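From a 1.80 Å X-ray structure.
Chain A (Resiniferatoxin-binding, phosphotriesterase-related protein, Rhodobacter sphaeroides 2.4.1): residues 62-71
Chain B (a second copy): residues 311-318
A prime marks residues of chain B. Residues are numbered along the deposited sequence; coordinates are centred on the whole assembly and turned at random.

Chain A, residues 62-71: SIEILSELRQ
Chain B 311-318: LTRYGGNG

Chain A enters extended at Ser62 (phi/psi -142/160), makes a 3-10 turn over 63-65 and, with Ile65 at the N-cap position, becomes an α-helix from Leu66. Ile65 N bonds to Ser62 O (3.3 Å), Leu69 N to Ile65 O (3.1 Å) and Arg70 N to Leu66 O (3.0 Å). Chain B makes a short 3-10 segment at Thr312′ and Arg313′ within an otherwise looped stretch. Leu311′ O accepts from both Tyr314′ N (3.0 Å) and Gly316′ N (2.8 Å), and Thr312′ O accepts from Gly315′ N (2.9 Å). The register is set by three CA-CA distances: Ile63 to Gly315′ 4.9 Å, Glu64 to Arg313′ 4.5 Å, Ser67 to Asn317′ 5.3 Å.

Such closeness brings backbone against backbone. Gly315′ CA lies 3.1 Å from Ile63 O and Glu64 CA 3.2 Å from Thr312′ O, both CA-H...O contacts, the second the straighter (160° against 131° at the hydrogen). Gly315′ sits at phi/psi 88/4, where a CB would jam against the preceding carbonyl; an ideal CB would also come within 3.4 Å of Leu66 CD1 and 3.5 Å of Ile63 CG1. The backbone angles call for glycine here, and the neighbouring side chains leave a CB little room. At Gly316′ (-90/-172) the limit is internal: a CB would clash with Leu311′ N at 2.9 Å.

Two waters bridge the stretches, one of them through the Thr312′ hydroxyl. Water 1 donates to Glu64 O (3.0 Å) and Thr312′ OG1 (2.8 Å), with Thr312′ at chi1 p. Water 2 accepts from Ser67 N (2.9 Å), a first-turn amide of the helix, and lies 3.0 Å from Gly316′ O and 3.2 Å from Thr312′ O.

Ile63, with chi1 and chi2 both t, starts sideways but brings its end nearer the loop: CG1 is 3.4 Å from Tyr314′ C, and CG2 is 3.6 Å from Arg313′ O and 4.0 Å from Arg313′ NH1, at the edge of that guanidinium. Glu64 (chi1 p, chi2 m) turns back within its own chain, its OE2 accepting from Ser62 OG at 2.6 Å.

One helical turn after Leu66, Arg70 points toward the loop with chi1 m, chi2 t, chi3 m and chi4 -83°. Its NH1 and NH2 each donate to Gly315′ O at 3.1 Å, a forked grip in which the carbonyl lies near the guanidinium plane. Ser67, chi1 t, also points toward chain B; its CB is 3.0 Å from Gly316′ O. The end of Asn317′ (chi1 m) approaches both Ser67 and Arg70, though its amide orientation is uncertain.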

# COMPACT_ATOMS: atom_id res chain seq x y z
N SER A 62 32.93 -8.92 23.74
CA SER A 62 32.46 -9.52 24.99
C SER A 62 30.95 -9.30 25.03
O SER A 62 30.43 -8.42 24.33
CB SER A 62 33.14 -8.88 26.20
OG SER A 62 33.01 -7.47 26.20
N ILE A 63 30.25 -10.09 25.82
CA ILE A 63 28.80 -10.00 25.91
C ILE A 63 28.23 -8.63 26.28
O ILE A 63 27.20 -8.22 25.75
CB ILE A 63 28.24 -11.06 26.89
CG1 ILE A 63 26.71 -11.07 26.85
CG2 ILE A 63 28.75 -10.78 28.31
CD1 ILE A 63 26.09 -12.29 27.51
N GLU A 64 28.90 -7.91 27.17
CA GLU A 64 28.38 -6.61 27.60
C GLU A 64 28.47 -5.45 26.60
O GLU A 64 27.93 -4.38 26.87
CB GLU A 64 29.02 -6.18 28.92
CG GLU A 64 30.48 -5.79 28.84
CD GLU A 64 31.42 -6.98 28.79
OE1 GLU A 64 30.94 -8.13 28.90
OE2 GLU A 64 32.64 -6.77 28.65
N ILE A 65 29.15 -5.63 25.47
CA ILE A 65 29.25 -4.53 24.51
C ILE A 65 28.56 -4.85 23.19
O ILE A 65 28.66 -4.09 22.23
CB ILE A 65 30.72 -4.15 24.21
CG1 ILE A 65 31.44 -5.33 23.56
CG2 ILE A 65 31.43 -3.76 25.49
CD1 ILE A 65 32.81 -4.96 23.05
N LEU A 66 27.84 -5.96 23.14
CA LEU A 66 27.16 -6.37 21.92
C LEU A 66 26.11 -5.38 21.41
O LEU A 66 25.99 -5.19 20.20
CB LEU A 66 26.52 -7.74 22.10
CG LEU A 66 27.48 -8.90 22.32
CD1 LEU A 66 26.69 -10.19 22.38
CD2 LEU A 66 28.50 -8.97 21.17
N SER A 67 25.35 -4.76 22.31
CA SER A 67 24.33 -3.82 21.86
C SER A 67 24.99 -2.71 21.06
O SER A 67 24.57 -2.41 19.94
CB SER A 67 23.58 -3.19 23.03
OG SER A 67 22.58 -2.31 22.55
N GLU A 68 26.01 -2.11 21.64
CA GLU A 68 26.73 -1.03 20.97
C GLU A 68 27.34 -1.46 19.64
O GLU A 68 27.28 -0.71 18.66
CB GLU A 68 27.83 -0.48 21.89
CG GLU A 68 27.30 0.40 23.01
CD GLU A 68 26.45 1.54 22.48
OE1 GLU A 68 26.94 2.29 21.60
OE2 GLU A 68 25.29 1.69 22.94
N LEU A 69 27.92 -2.66 19.59
CA LEU A 69 28.52 -3.14 18.35
C LEU A 69 27.48 -3.30 17.25
O LEU A 69 27.76 -3.03 16.09
CB LEU A 69 29.26 -4.47 18.58
CG LEU A 69 30.39 -4.39 19.61
CD1 LEU A 69 31.12 -5.73 19.71
CD2 LEU A 69 31.35 -3.28 19.20
N ARG A 70 26.28 -3.72 17.63
CA ARG A 70 25.21 -3.89 16.66
C ARG A 70 24.81 -2.56 16.01
O ARG A 70 24.23 -2.53 14.93
CB ARG A 70 23.98 -4.54 17.32
CG ARG A 70 24.14 -6.02 17.66
CD ARG A 70 22.79 -6.68 17.97
NE ARG A 70 22.12 -6.13 19.15
CZ ARG A 70 22.37 -6.49 20.41
NH1 ARG A 70 23.29 -7.41 20.67
NH2 ARG A 70 21.69 -5.93 21.41
N GLN A 71 25.15 -1.46 16.68
CA GLN A 71 24.82 -0.13 16.16
C GLN A 71 26.00 0.50 15.40
O GLN A 71 25.87 1.58 14.84
CB GLN A 71 24.42 0.80 17.31
CG GLN A 71 23.38 0.22 18.27
CD GLN A 71 22.17 -0.34 17.56
OE1 GLN A 71 21.58 0.30 16.70
NE2 GLN A 71 21.79 -1.55 17.94
N LEU B 311 19.15 -6.67 29.19
CA LEU B 311 20.10 -5.81 29.89
C LEU B 311 21.43 -5.86 29.12
O LEU B 311 21.76 -6.90 28.55
CB LEU B 311 20.32 -6.30 31.32
CG LEU B 311 19.07 -6.30 32.21
CD1 LEU B 311 19.40 -6.96 33.54
CD2 LEU B 311 18.58 -4.88 32.42
N THR B 312 22.17 -4.76 29.11
CA THR B 312 23.43 -4.72 28.38
C THR B 312 24.42 -5.78 28.90
O THR B 312 25.19 -6.36 28.13
CB THR B 312 24.07 -3.31 28.44
OG1 THR B 312 24.58 -3.07 29.75
CG2 THR B 312 23.03 -2.25 28.10
N ARG B 313 24.37 -6.03 30.20
CA ARG B 313 25.23 -7.03 30.82
C ARG B 313 25.08 -8.39 30.14
O ARG B 313 26.03 -9.19 30.12
CB ARG B 313 24.88 -7.15 32.30
CG ARG B 313 25.06 -8.54 32.89
CD ARG B 313 26.49 -8.83 33.28
NE ARG B 313 26.63 -10.14 33.91
CZ ARG B 313 26.96 -11.25 33.25
NH1 ARG B 313 27.20 -11.21 31.95
NH2 ARG B 313 27.08 -12.40 33.91
N TYR B 314 23.90 -8.66 29.59
CA TYR B 314 23.66 -9.94 28.93
C TYR B 314 23.56 -9.83 27.41
O TYR B 314 22.97 -10.69 26.76
CB TYR B 314 22.40 -10.59 29.47
CG TYR B 314 22.53 -11.03 30.91
CD1 TYR B 314 23.37 -12.09 31.26
CD2 TYR B 314 21.84 -10.37 31.92
CE1 TYR B 314 23.52 -12.47 32.59
CE2 TYR B 314 21.98 -10.75 33.25
CZ TYR B 314 22.82 -11.80 33.58
OH TYR B 314 22.95 -12.18 34.90
N GLY B 315 24.16 -8.78 26.86
CA GLY B 315 24.14 -8.59 25.42
C GLY B 315 22.94 -7.82 24.89
O GLY B 315 22.78 -7.67 23.67
N GLY B 316 22.10 -7.34 25.80
CA GLY B 316 20.91 -6.60 25.40
C GLY B 316 21.10 -5.10 25.27
O GLY B 316 22.22 -4.61 25.36
N ASN B 317 20.00 -4.38 25.07
CA ASN B 317 20.03 -2.93 24.87
C ASN B 317 20.03 -2.07 26.14
O ASN B 317 20.46 -0.92 26.10
CB ASN B 317 18.86 -2.52 23.98
CG ASN B 317 18.92 -3.18 22.60
OD1 ASN B 317 17.89 -3.53 22.02
ND2 ASN B 317 20.12 -3.35 22.08
N GLY B 318 19.55 -2.61 27.25
CA GLY B 318 19.53 -1.85 28.49
C GLY B 318 18.43 -0.80 28.54
O GLY B 318 17.46 -0.88 27.79
O HOH W 1 27.40 -3.46 29.70
O HOH W 2 25.15 -5.27 25.17